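Local coordinates for protein probable ribosomal RNA small subunit methyltransferase (Thermus thermophilus, PDB 3DMH) that transfers a methyl group from S-adenosylmethionine to the N2 atom of a guanosine in 16S ribosomal RNA, at residues A138-K143 / E165-V170; W186-A191 / T199-P204; L251-A256 / E276-K281. One frame throughout, in Å; residues are numbered along the deposited sequence.

Interaction 1 (A138-K143 / E165-V170); sequences AGDKNK and EGPYRV
The guanidinium of R169 carries K141 CD on one face, 3.3 Å above its plane and offset toward the rim, while G166 O meets it at the edge, in plane, as acceptor for NH1. The Y168 ring has P167 CG over the centre of one face and G139 O at its edge; D140 lies alongside, pointing the same way, its carboxylate plane 55° from the ring and its OD2 3.6 Å from Y168 CE1. Here strand 133-140 pairs with strand 168-174, one of two antiparallel pairings in the seven-stranded mixed sheet of the N-terminal methyltransferase-like domain (strand order 3-2-1-4-5-7-6). G139 and R169 form the hydrogen-bonded pair, each N to the other's O at 2.9 Å, and K141 N to P167 O adds a nearly straight bond (173°). On the side of A138 and Y168, helix 33-41 packs against the sheet. Bends at chi3 and chi4 lead K141 NZ to a salt bridge with E146. D140 OD1 accepts N142 N from above the carboxylate plane, closing an Asx turn. At the end of the type II' turn E165-Y168, Y168 O is gripped from opposite faces of its plane by E165 N and R169 NH1, the latter at 3.0 Å.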
loop_
_atom_site.group_PDB
_atom_site.type_symbol
_atom_site.label_atom_id
_atom_site.label_comp_id
_atom_site.label_asym_id
_atom_site.label_seq_id
_atom_site.Cartn_x
_atom_site.Cartn_y
_atom_site.Cartn_z
ATOM N N ALA A 138 -6.282 18.252 1.642
ATOM C CA ALA A 138 -7.016 17.897 2.850
ATOM C C ALA A 138 -6.174 17.046 3.784
ATOM O O ALA A 138 -5.320 16.272 3.354
ATOM C CB ALA A 138 -8.313 17.147 2.505
ATOM N N GLY A 139 -6.408 17.182 5.084
ATOM C CA GLY A 139 -5.675 16.340 6.021
ATOM C C GLY A 139 -6.098 16.544 7.457
ATOM O O GLY A 139 -7.229 16.961 7.730
ATOM N N ASP A 140 -5.161 16.262 8.354
ATOM C CA ASP A 140 -5.423 16.104 9.781
ATOM C C ASP A 140 -4.351 16.880 10.541
ATOM O O ASP A 140 -3.158 16.659 10.342
ATOM C CB ASP A 140 -5.338 14.596 10.085
ATOM C CG ASP A 140 -5.717 14.232 11.520
ATOM O OD1 ASP A 140 -5.773 15.102 12.411
ATOM O OD2 ASP A 140 -5.933 13.020 11.742
ATOM N N LYS A 141 -4.764 17.816 11.393
ATOM C CA LYS A 141 -3.786 18.562 12.163
ATOM C C LYS A 141 -2.963 17.673 13.101
ATOM O O LYS A 141 -1.840 18.033 13.453
ATOM C CB LYS A 141 -4.457 19.699 12.935
ATOM C CG LYS A 141 -4.732 20.934 12.087
ATOM C CD LYS A 141 -5.620 21.912 12.832
ATOM C CE LYS A 141 -4.907 22.587 13.995
ATOM N NZ LYS A 141 -4.014 23.690 13.545
ATOM N N ASN A 142 -3.515 16.520 13.485
ATOM C CA ASN A 142 -2.780 15.521 14.270
ATOM C C ASN A 142 -1.833 14.687 13.410
ATOM O O ASN A 142 -1.055 13.875 13.935
ATOM C CB ASN A 142 -3.736 14.565 14.991
ATOM C CG ASN A 142 -4.707 15.278 15.901
ATOM O OD1 ASN A 142 -5.910 15.009 15.865
ATOM N ND2 ASN A 142 -4.199 16.195 16.721
ATOM N N LYS A 143 -1.916 14.866 12.095
ATOM C CA LYS A 143 -1.065 14.123 11.167
ATOM C C LYS A 143 -0.432 15.056 10.134
ATOM O O LYS A 143 -0.501 14.811 8.922
ATOM C CB LYS A 143 -1.839 12.981 10.497
ATOM C CG LYS A 143 -2.407 11.987 11.491
ATOM C CD LYS A 143 -3.145 10.880 10.784
ATOM C CE LYS A 143 -3.875 9.987 11.759
ATOM N NZ LYS A 143 -4.617 8.936 11.005
ATOM N N GLU A 165 -13.393 20.696 10.490
ATOM C CA GLU A 165 -14.249 19.803 11.259
ATOM C C GLU A 165 -13.345 19.079 12.237
ATOM O O GLU A 165 -12.593 18.193 11.843
ATOM C CB GLU A 165 -14.987 18.804 10.350
ATOM C CG GLU A 165 -15.890 17.811 11.106
ATOM C CD GLU A 165 -17.160 18.451 11.639
ATOM O OE1 GLU A 165 -17.808 19.202 10.880
ATOM O OE2 GLU A 165 -17.512 18.205 12.817
ATOM N N GLY A 166 -13.389 19.481 13.505
ATOM C CA GLY A 166 -12.471 18.932 14.493
ATOM C C GLY A 166 -11.037 19.232 14.097
ATOM O O GLY A 166 -10.708 20.397 13.831
ATOM N N PRO A 167 -10.181 18.182 14.033
ATOM C CA PRO A 167 -8.794 18.349 13.610
ATOM C C PRO A 167 -8.638 18.298 12.080
ATOM O O PRO A 167 -7.543 18.554 11.571
ATOM C CB PRO A 167 -8.109 17.129 14.231
ATOM C CG PRO A 167 -9.154 16.059 14.126
ATOM C CD PRO A 167 -10.470 16.781 14.397
ATOM N N TYR A 168 -9.726 18.001 11.369
ATOM C CA TYR A 168 -9.665 17.783 9.916
ATOM C C TYR A 168 -9.828 19.089 9.165
ATOM O O TYR A 168 -10.614 19.958 9.572
ATOM C CB TYR A 168 -10.698 16.740 9.470
ATOM C CG TYR A 168 -10.592 15.479 10.293
ATOM C CD1 TYR A 168 -9.509 14.606 10.125
ATOM C CD2 TYR A 168 -11.543 15.181 11.265
ATOM C CE1 TYR A 168 -9.387 13.467 10.907
ATOM C CE2 TYR A 168 -11.434 14.034 12.043
ATOM C CZ TYR A 168 -10.358 13.191 11.862
ATOM O OH TYR A 168 -10.258 12.058 12.641
ATOM N N ARG A 169 -9.069 19.230 8.078
ATOM C CA ARG A 169 -9.017 20.482 7.319
ATOM C C ARG A 169 -9.050 20.201 5.830
ATOM O O ARG A 169 -8.511 19.184 5.378
ATOM C CB ARG A 169 -7.713 21.229 7.604
ATOM C CG ARG A 169 -7.519 21.722 9.033
ATOM C CD ARG A 169 -8.497 22.840 9.350
ATOM N NE ARG A 169 -8.320 23.369 10.706
ATOM C CZ ARG A 169 -8.829 22.825 11.811
ATOM N NH1 ARG A 169 -9.563 21.723 11.752
ATOM N NH2 ARG A 169 -8.605 23.401 12.990
ATOM N N VAL A 170 -9.663 21.121 5.086
ATOM C CA VAL A 170 -9.453 21.243 3.640
ATOM C C VAL A 170 -9.018 22.671 3.356
ATOM O O VAL A 170 -9.636 23.623 3.860
ATOM C CB VAL A 170 -10.727 20.978 2.821
ATOM C CG1 VAL A 170 -10.402 21.002 1.315
ATOM C CG2 VAL A 170 -11.366 19.653 3.210
#

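Interaction 2 (W186-A191 / T199-P204); sequences WRAFSA and TFHHLP
W186 lays its indole across L203: the leucine's CD2 sits over one face, 3.5 Å from the centroid of the five-membered ring and only 17° off its normal, a CH-pi contact. The six-membered ring lies against the partner backbone, W186 CE3 3.5 Å from H202 C, with H201 C at the ring edge. K273 makes a cation-pi contact with the same indole. F189, F200 and H202 gather on one face of the strand pair. A chi1 of 72° puts F189 CG between backbone N and carbonyl carbon, and from there the ring lies with one face to F200 CB. The two phenyl rings meet obliquely, planes 31° apart, with centroids 5.5 Å from each other. H202 crosses F189 at about a right angle, edge to edge, H202 CD2 lying 3.9 Å from F189 CE2. Its imidazole is pinned at both nitrogens, ND1 to L203 O at 3.2 Å and NE2 to the backbone N of G210, which probably fixes its rotation; Y244 meets both the H202 and F200 rings. On the other face of the hairpin, A188 CB sits over one face of the H201 ring, 3.9 Å from its centroid, a second CH-pi contact. Paired backbone bonds at R187-H202 and F189-F200 make this a two-stranded antiparallel beta hairpin, 187-193 with 196-202, near the S-adenosylmethionine site.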
loop_
_atom_site.group_PDB
_atom_site.type_symbol
_atom_site.label_atom_id
_atom_site.label_comp_id
_atom_site.label_asym_id
_atom_site.label_seq_id
_atom_site.Cartn_x
_atom_site.Cartn_y
_atom_site.Cartn_z
ATOM N N TRP A 186 14.492 7.713 -5.061
ATOM C CA TRP A 186 15.007 6.402 -4.740
ATOM C C TRP A 186 16.029 6.437 -3.626
ATOM O O TRP A 186 16.908 7.309 -3.598
ATOM C CB TRP A 186 15.608 5.759 -5.972
ATOM C CG TRP A 186 14.599 5.225 -6.934
ATOM C CD1 TRP A 186 14.126 5.845 -8.050
ATOM C CD2 TRP A 186 13.947 3.945 -6.875
ATOM N NE1 TRP A 186 13.212 5.036 -8.694
ATOM C CE2 TRP A 186 13.090 3.864 -7.994
ATOM C CE3 TRP A 186 14.008 2.859 -5.983
ATOM C CZ2 TRP A 186 12.298 2.742 -8.252
ATOM C CZ3 TRP A 186 13.214 1.744 -6.235
ATOM C CH2 TRP A 186 12.373 1.696 -7.360
ATOM N N ARG A 187 15.901 5.485 -2.713
ATOM C CA ARG A 187 16.896 5.241 -1.681
ATOM C C ARG A 187 17.371 3.799 -1.766
ATOM O O ARG A 187 16.657 2.922 -2.250
ATOM C CB ARG A 187 16.332 5.542 -0.284
ATOM C CG ARG A 187 15.908 7.008 -0.051
ATOM C CD ARG A 187 17.040 8.008 -0.270
ATOM N NE ARG A 187 16.589 9.391 -0.097
ATOM C CZ ARG A 187 16.311 10.238 -1.088
ATOM N NH1 ARG A 187 16.448 9.873 -2.359
ATOM N NH2 ARG A 187 15.910 11.472 -0.806
ATOM N N ALA A 188 18.592 3.554 -1.306
ATOM C CA ALA A 188 19.127 2.201 -1.240
ATOM C C ALA A 188 19.830 2.027 0.093
ATOM O O ALA A 188 20.340 2.995 0.666
ATOM C CB ALA A 188 20.103 1.953 -2.386
ATOM N N PHE A 189 19.853 0.792 0.583
ATOM C CA PHE A 189 20.644 0.459 1.763
ATOM C C PHE A 189 21.063 -1.008 1.685
ATOM O O PHE A 189 20.408 -1.813 1.043
ATOM C CB PHE A 189 19.861 0.753 3.047
ATOM C CG PHE A 189 18.727 -0.208 3.300
ATOM C CD1 PHE A 189 18.949 -1.351 4.065
ATOM C CD2 PHE A 189 17.454 0.014 2.766
ATOM C CE1 PHE A 189 17.929 -2.257 4.311
ATOM C CE2 PHE A 189 16.423 -0.877 3.017
ATOM C CZ PHE A 189 16.652 -2.019 3.780
ATOM N N SER A 190 22.179 -1.353 2.323
ATOM C CA SER A 190 22.616 -2.740 2.304
ATOM C C SER A 190 22.378 -3.415 3.653
ATOM O O SER A 190 22.385 -2.755 4.692
ATOM C CB SER A 190 24.081 -2.845 1.880
ATOM O OG SER A 190 24.945 -2.739 2.996
ATOM N N ALA A 191 22.161 -4.725 3.621
ATOM C CA ALA A 191 21.954 -5.517 4.824
ATOM C C ALA A 191 22.526 -6.918 4.626
ATOM O O ALA A 191 22.510 -7.451 3.511
ATOM C CB ALA A 191 20.475 -5.601 5.166
ATOM N N THR A 199 21.421 -5.526 -1.288
ATOM C CA THR A 199 21.191 -4.093 -1.372
ATOM C C THR A 199 19.750 -3.884 -1.777
ATOM O O THR A 199 19.371 -4.179 -2.912
ATOM C CB THR A 199 22.120 -3.403 -2.380
ATOM O OG1 THR A 199 23.482 -3.613 -1.976
ATOM C CG2 THR A 199 21.853 -1.911 -2.415
ATOM N N PHE A 200 18.968 -3.372 -0.841
ATOM C CA PHE A 200 17.569 -3.057 -1.110
ATOM C C PHE A 200 17.404 -1.658 -1.689
ATOM O O PHE A 200 18.169 -0.738 -1.384
ATOM C CB PHE A 200 16.723 -3.242 0.145
ATOM C CG PHE A 200 16.724 -4.648 0.666
ATOM C CD1 PHE A 200 15.877 -5.608 0.124
ATOM C CD2 PHE A 200 17.595 -5.025 1.682
ATOM C CE1 PHE A 200 15.879 -6.917 0.601
ATOM C CE2 PHE A 200 17.617 -6.330 2.165
ATOM C CZ PHE A 200 16.748 -7.284 1.628
ATOM N N HIS A 201 16.386 -1.511 -2.534
ATOM C CA HIS A 201 16.108 -0.262 -3.227
ATOM C C HIS A 201 14.643 0.002 -3.047
ATOM O O HIS A 201 13.828 -0.904 -3.197
ATOM C CB HIS A 201 16.391 -0.395 -4.713
ATOM C CG HIS A 201 17.847 -0.412 -5.040
ATOM N ND1 HIS A 201 18.650 -1.521 -4.856
ATOM C CD2 HIS A 201 18.660 0.565 -5.506
ATOM C CE1 HIS A 201 19.888 -1.229 -5.218
ATOM N NE2 HIS A 201 19.921 0.030 -5.613
ATOM N N HIS A 202 14.312 1.235 -2.712
ATOM C CA HIS A 202 12.900 1.569 -2.559
ATOM C C HIS A 202 12.560 3.027 -2.777
ATOM O O HIS A 202 13.394 3.935 -2.616
ATOM C CB HIS A 202 12.370 1.076 -1.207
ATOM C CG HIS A 202 13.038 1.705 -0.031
ATOM N ND1 HIS A 202 12.784 3.004 0.357
ATOM C CD2 HIS A 202 13.955 1.221 0.840
ATOM C CE1 HIS A 202 13.513 3.290 1.419
ATOM N NE2 HIS A 202 14.234 2.228 1.730
ATOM N N LEU A 203 11.303 3.220 -3.174
ATOM C CA LEU A 203 10.694 4.529 -3.303
ATOM C C LEU A 203 10.125 4.970 -1.951
ATOM O O LEU A 203 10.141 4.189 -0.976
ATOM C CB LEU A 203 9.587 4.476 -4.368
ATOM C CG LEU A 203 10.062 4.265 -5.807
ATOM C CD1 LEU A 203 8.873 3.813 -6.663
ATOM C CD2 LEU A 203 10.639 5.542 -6.378
ATOM N N PRO A 204 9.640 6.229 -1.866
ATOM C CA PRO A 204 9.074 6.667 -0.595
ATOM C C PRO A 204 7.802 5.915 -0.211
ATOM O O PRO A 204 7.063 5.437 -1.086
ATOM C CB PRO A 204 8.720 8.142 -0.846
ATOM C CG PRO A 204 9.524 8.568 -2.023
ATOM C CD PRO A 204 9.655 7.317 -2.869
#

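Interaction 3 (L251-A256 / E276-K281); sequences LARMGA and EANALK
A252 and L280, their CA atoms 6.6 Å apart, mark where the C-terminal ends of helix 248-253 and helix 265-277 come into contact, each closed by a Schellman motif: G255 takes positive phi after the first helix, and A279 does so after the second. The side chain of R253 does most of the reaching. Its CG is anti to the backbone N (chi1 -179°), and bends at chi2 and chi3 fold the rest of the chain round toward the other helix end. NH2 then donates to N278 O at 3.0 Å, striking a lone pair in the carbonyl plane, though the bond is bent at the hydrogen (139°). L280 crosses the arginine at about a right angle, its CD2 at the edge of the guanidinium, 3.4 Å from R253 NE, and also packs on R253 CA at 3.6 Å, with L249 touching the same leucine. A252 CB approaches K281 O at 3.9 Å. A first water links R253 NH2 to N278 OD1, at distances short enough to be treated with caution; a second joins A256 O to K281 O, donating to both. N278 ND2 is engaged elsewhere, with G274 O and T199 O. A leucine in place of R253 would probably leave N278 O without this donor and L280 CD2 without its contact with NE. N278 O lies just past the C-terminal end of helix 265-277, where the partial negative charge of the helix end would probably favour a guanidinium.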
loop_
_atom_site.group_PDB
_atom_site.type_symbol
_atom_site.label_atom_id
_atom_site.label_comp_id
_atom_site.label_asym_id
_atom_site.label_seq_id
_atom_site.Cartn_x
_atom_site.Cartn_y
_atom_site.Cartn_z
ATOM N N LEU A 251 14.816 -15.374 0.026
ATOM C CA LEU A 251 14.241 -16.644 -0.416
ATOM C C LEU A 251 14.582 -16.972 -1.879
ATOM O O LEU A 251 14.819 -18.142 -2.212
ATOM C CB LEU A 251 12.735 -16.699 -0.147
ATOM C CG LEU A 251 12.382 -16.738 1.351
ATOM C CD1 LEU A 251 10.898 -16.463 1.530
ATOM C CD2 LEU A 251 12.794 -18.062 2.027
ATOM N N ALA A 252 14.637 -15.951 -2.739
ATOM C CA ALA A 252 15.064 -16.139 -4.138
ATOM C C ALA A 252 16.529 -16.534 -4.188
ATOM O O ALA A 252 16.919 -17.424 -4.951
ATOM C CB ALA A 252 14.837 -14.880 -4.966
ATOM N N ARG A 253 17.333 -15.866 -3.361
ATOM C CA ARG A 253 18.769 -16.181 -3.268
ATOM C C ARG A 253 19.005 -17.629 -2.818
ATOM O O ARG A 253 19.942 -18.286 -3.284
ATOM C CB ARG A 253 19.484 -15.184 -2.344
ATOM C CG ARG A 253 21.011 -15.363 -2.159
ATOM C CD ARG A 253 21.798 -15.259 -3.452
ATOM N NE ARG A 253 21.702 -13.959 -4.122
ATOM C CZ ARG A 253 22.288 -12.834 -3.714
ATOM N NH1 ARG A 253 23.016 -12.809 -2.598
ATOM N NH2 ARG A 253 22.141 -11.723 -4.432
ATOM N N MET A 254 18.134 -18.117 -1.941
ATOM C CA MET A 254 18.181 -19.495 -1.452
ATOM C C MET A 254 17.665 -20.510 -2.477
ATOM O O MET A 254 17.675 -21.713 -2.213
ATOM C CB MET A 254 17.419 -19.640 -0.125
ATOM C CG MET A 254 17.980 -18.837 1.057
ATOM S SD MET A 254 16.850 -18.751 2.478
ATOM C CE MET A 254 17.098 -20.355 3.228
ATOM N N GLY A 255 17.227 -20.037 -3.641
ATOM C CA GLY A 255 16.865 -20.926 -4.752
ATOM C C GLY A 255 15.384 -21.249 -4.881
ATOM O O GLY A 255 15.004 -22.140 -5.655
ATOM N N ALA A 256 14.552 -20.551 -4.111
ATOM C CA ALA A 256 13.109 -20.694 -4.212
ATOM C C ALA A 256 12.609 -20.022 -5.482
ATOM O O ALA A 256 13.221 -19.056 -5.972
ATOM C CB ALA A 256 12.430 -20.059 -2.998
ATOM N N GLU A 276 16.485 -6.803 -9.524
ATOM C CA GLU A 276 17.410 -6.491 -10.619
ATOM C C GLU A 276 18.803 -6.187 -10.102
ATOM O O GLU A 276 19.799 -6.680 -10.650
ATOM C CB GLU A 276 16.910 -5.274 -11.390
ATOM C CG GLU A 276 15.667 -5.523 -12.216
ATOM C CD GLU A 276 14.957 -4.232 -12.621
ATOM O OE1 GLU A 276 15.612 -3.155 -12.623
ATOM O OE2 GLU A 276 13.747 -4.299 -12.952
ATOM N N ALA A 277 18.864 -5.373 -9.051
ATOM C CA ALA A 277 20.139 -4.914 -8.492
ATOM C C ALA A 277 20.953 -6.047 -7.871
ATOM O O ALA A 277 22.181 -5.960 -7.769
ATOM C CB ALA A 277 19.893 -3.821 -7.461
ATOM N N ASN A 278 20.259 -7.103 -7.451
ATOM C CA ASN A 278 20.896 -8.231 -6.772
ATOM C C ASN A 278 21.089 -9.493 -7.660
ATOM O O ASN A 278 21.369 -10.576 -7.111
ATOM C CB ASN A 278 20.147 -8.538 -5.459
ATOM C CG ASN A 278 20.327 -7.434 -4.410
ATOM O OD1 ASN A 278 21.229 -7.510 -3.565
ATOM N ND2 ASN A 278 19.508 -6.382 -4.490
ATOM N N ALA A 279 20.890 -9.354 -9.004
ATOM C CA ALA A 279 21.026 -10.512 -9.929
ATOM C C ALA A 279 20.135 -11.681 -9.555
ATOM O O ALA A 279 20.506 -12.862 -9.590
ATOM C CB ALA A 279 22.501 -10.944 -10.092
ATOM N N LEU A 280 18.905 -11.321 -9.162
ATOM C CA LEU A 280 17.859 -12.279 -8.665
ATOM C C LEU A 280 16.541 -12.230 -9.442
ATOM O O LEU A 280 16.140 -11.167 -9.914
ATOM C CB LEU A 280 17.544 -12.022 -7.180
ATOM C CG LEU A 280 18.618 -12.359 -6.133
ATOM C CD1 LEU A 280 18.253 -11.824 -4.755
ATOM C CD2 LEU A 280 18.860 -13.873 -6.074
ATOM N N LYS A 281 15.849 -13.369 -9.548
ATOM C CA LYS A 281 14.577 -13.444 -10.289
ATOM C C LYS A 281 13.423 -13.859 -9.387
ATOM O O LYS A 281 13.518 -14.823 -8.626
ATOM C CB LYS A 281 14.677 -14.431 -11.474
ATOM C CG LYS A 281 15.432 -13.918 -12.711
ATOM C CD LYS A 281 16.943 -13.985 -12.524
ATOM C CE LYS A 281 17.686 -13.330 -13.679
ATOM N NZ LYS A 281 19.051 -12.932 -13.248
HETATM O O HOH W 1 22.968 -9.480 -3.588
HETATM O O HOH W 2 12.403 -16.680 -7.167
#

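Interactions 2 and 3 are neighbours, their centres 16 Å apart, and they touch: T199 O and N278 ND2 are 2.7 Å apart, a probable hydrogen bond, and H201 CE1 packs on A277 CB at 3.4 Å. The hairpin of interaction 2 thus lies against the helix end of interaction 3. Its F200 side chain is about 8 Å from the bound S-adenosylmethionine, and F189 about 14 Å from guanosine. The A252 side chain of interaction 3 is about 13 Å from the cofactor. Interaction 1 belongs to the N-terminal sheet, away from the ligand sites: its centre is 32 Å from that of interaction 2 and 43 Å from that of interaction 3, with 1 and 3 on opposite sides of the chain's centre.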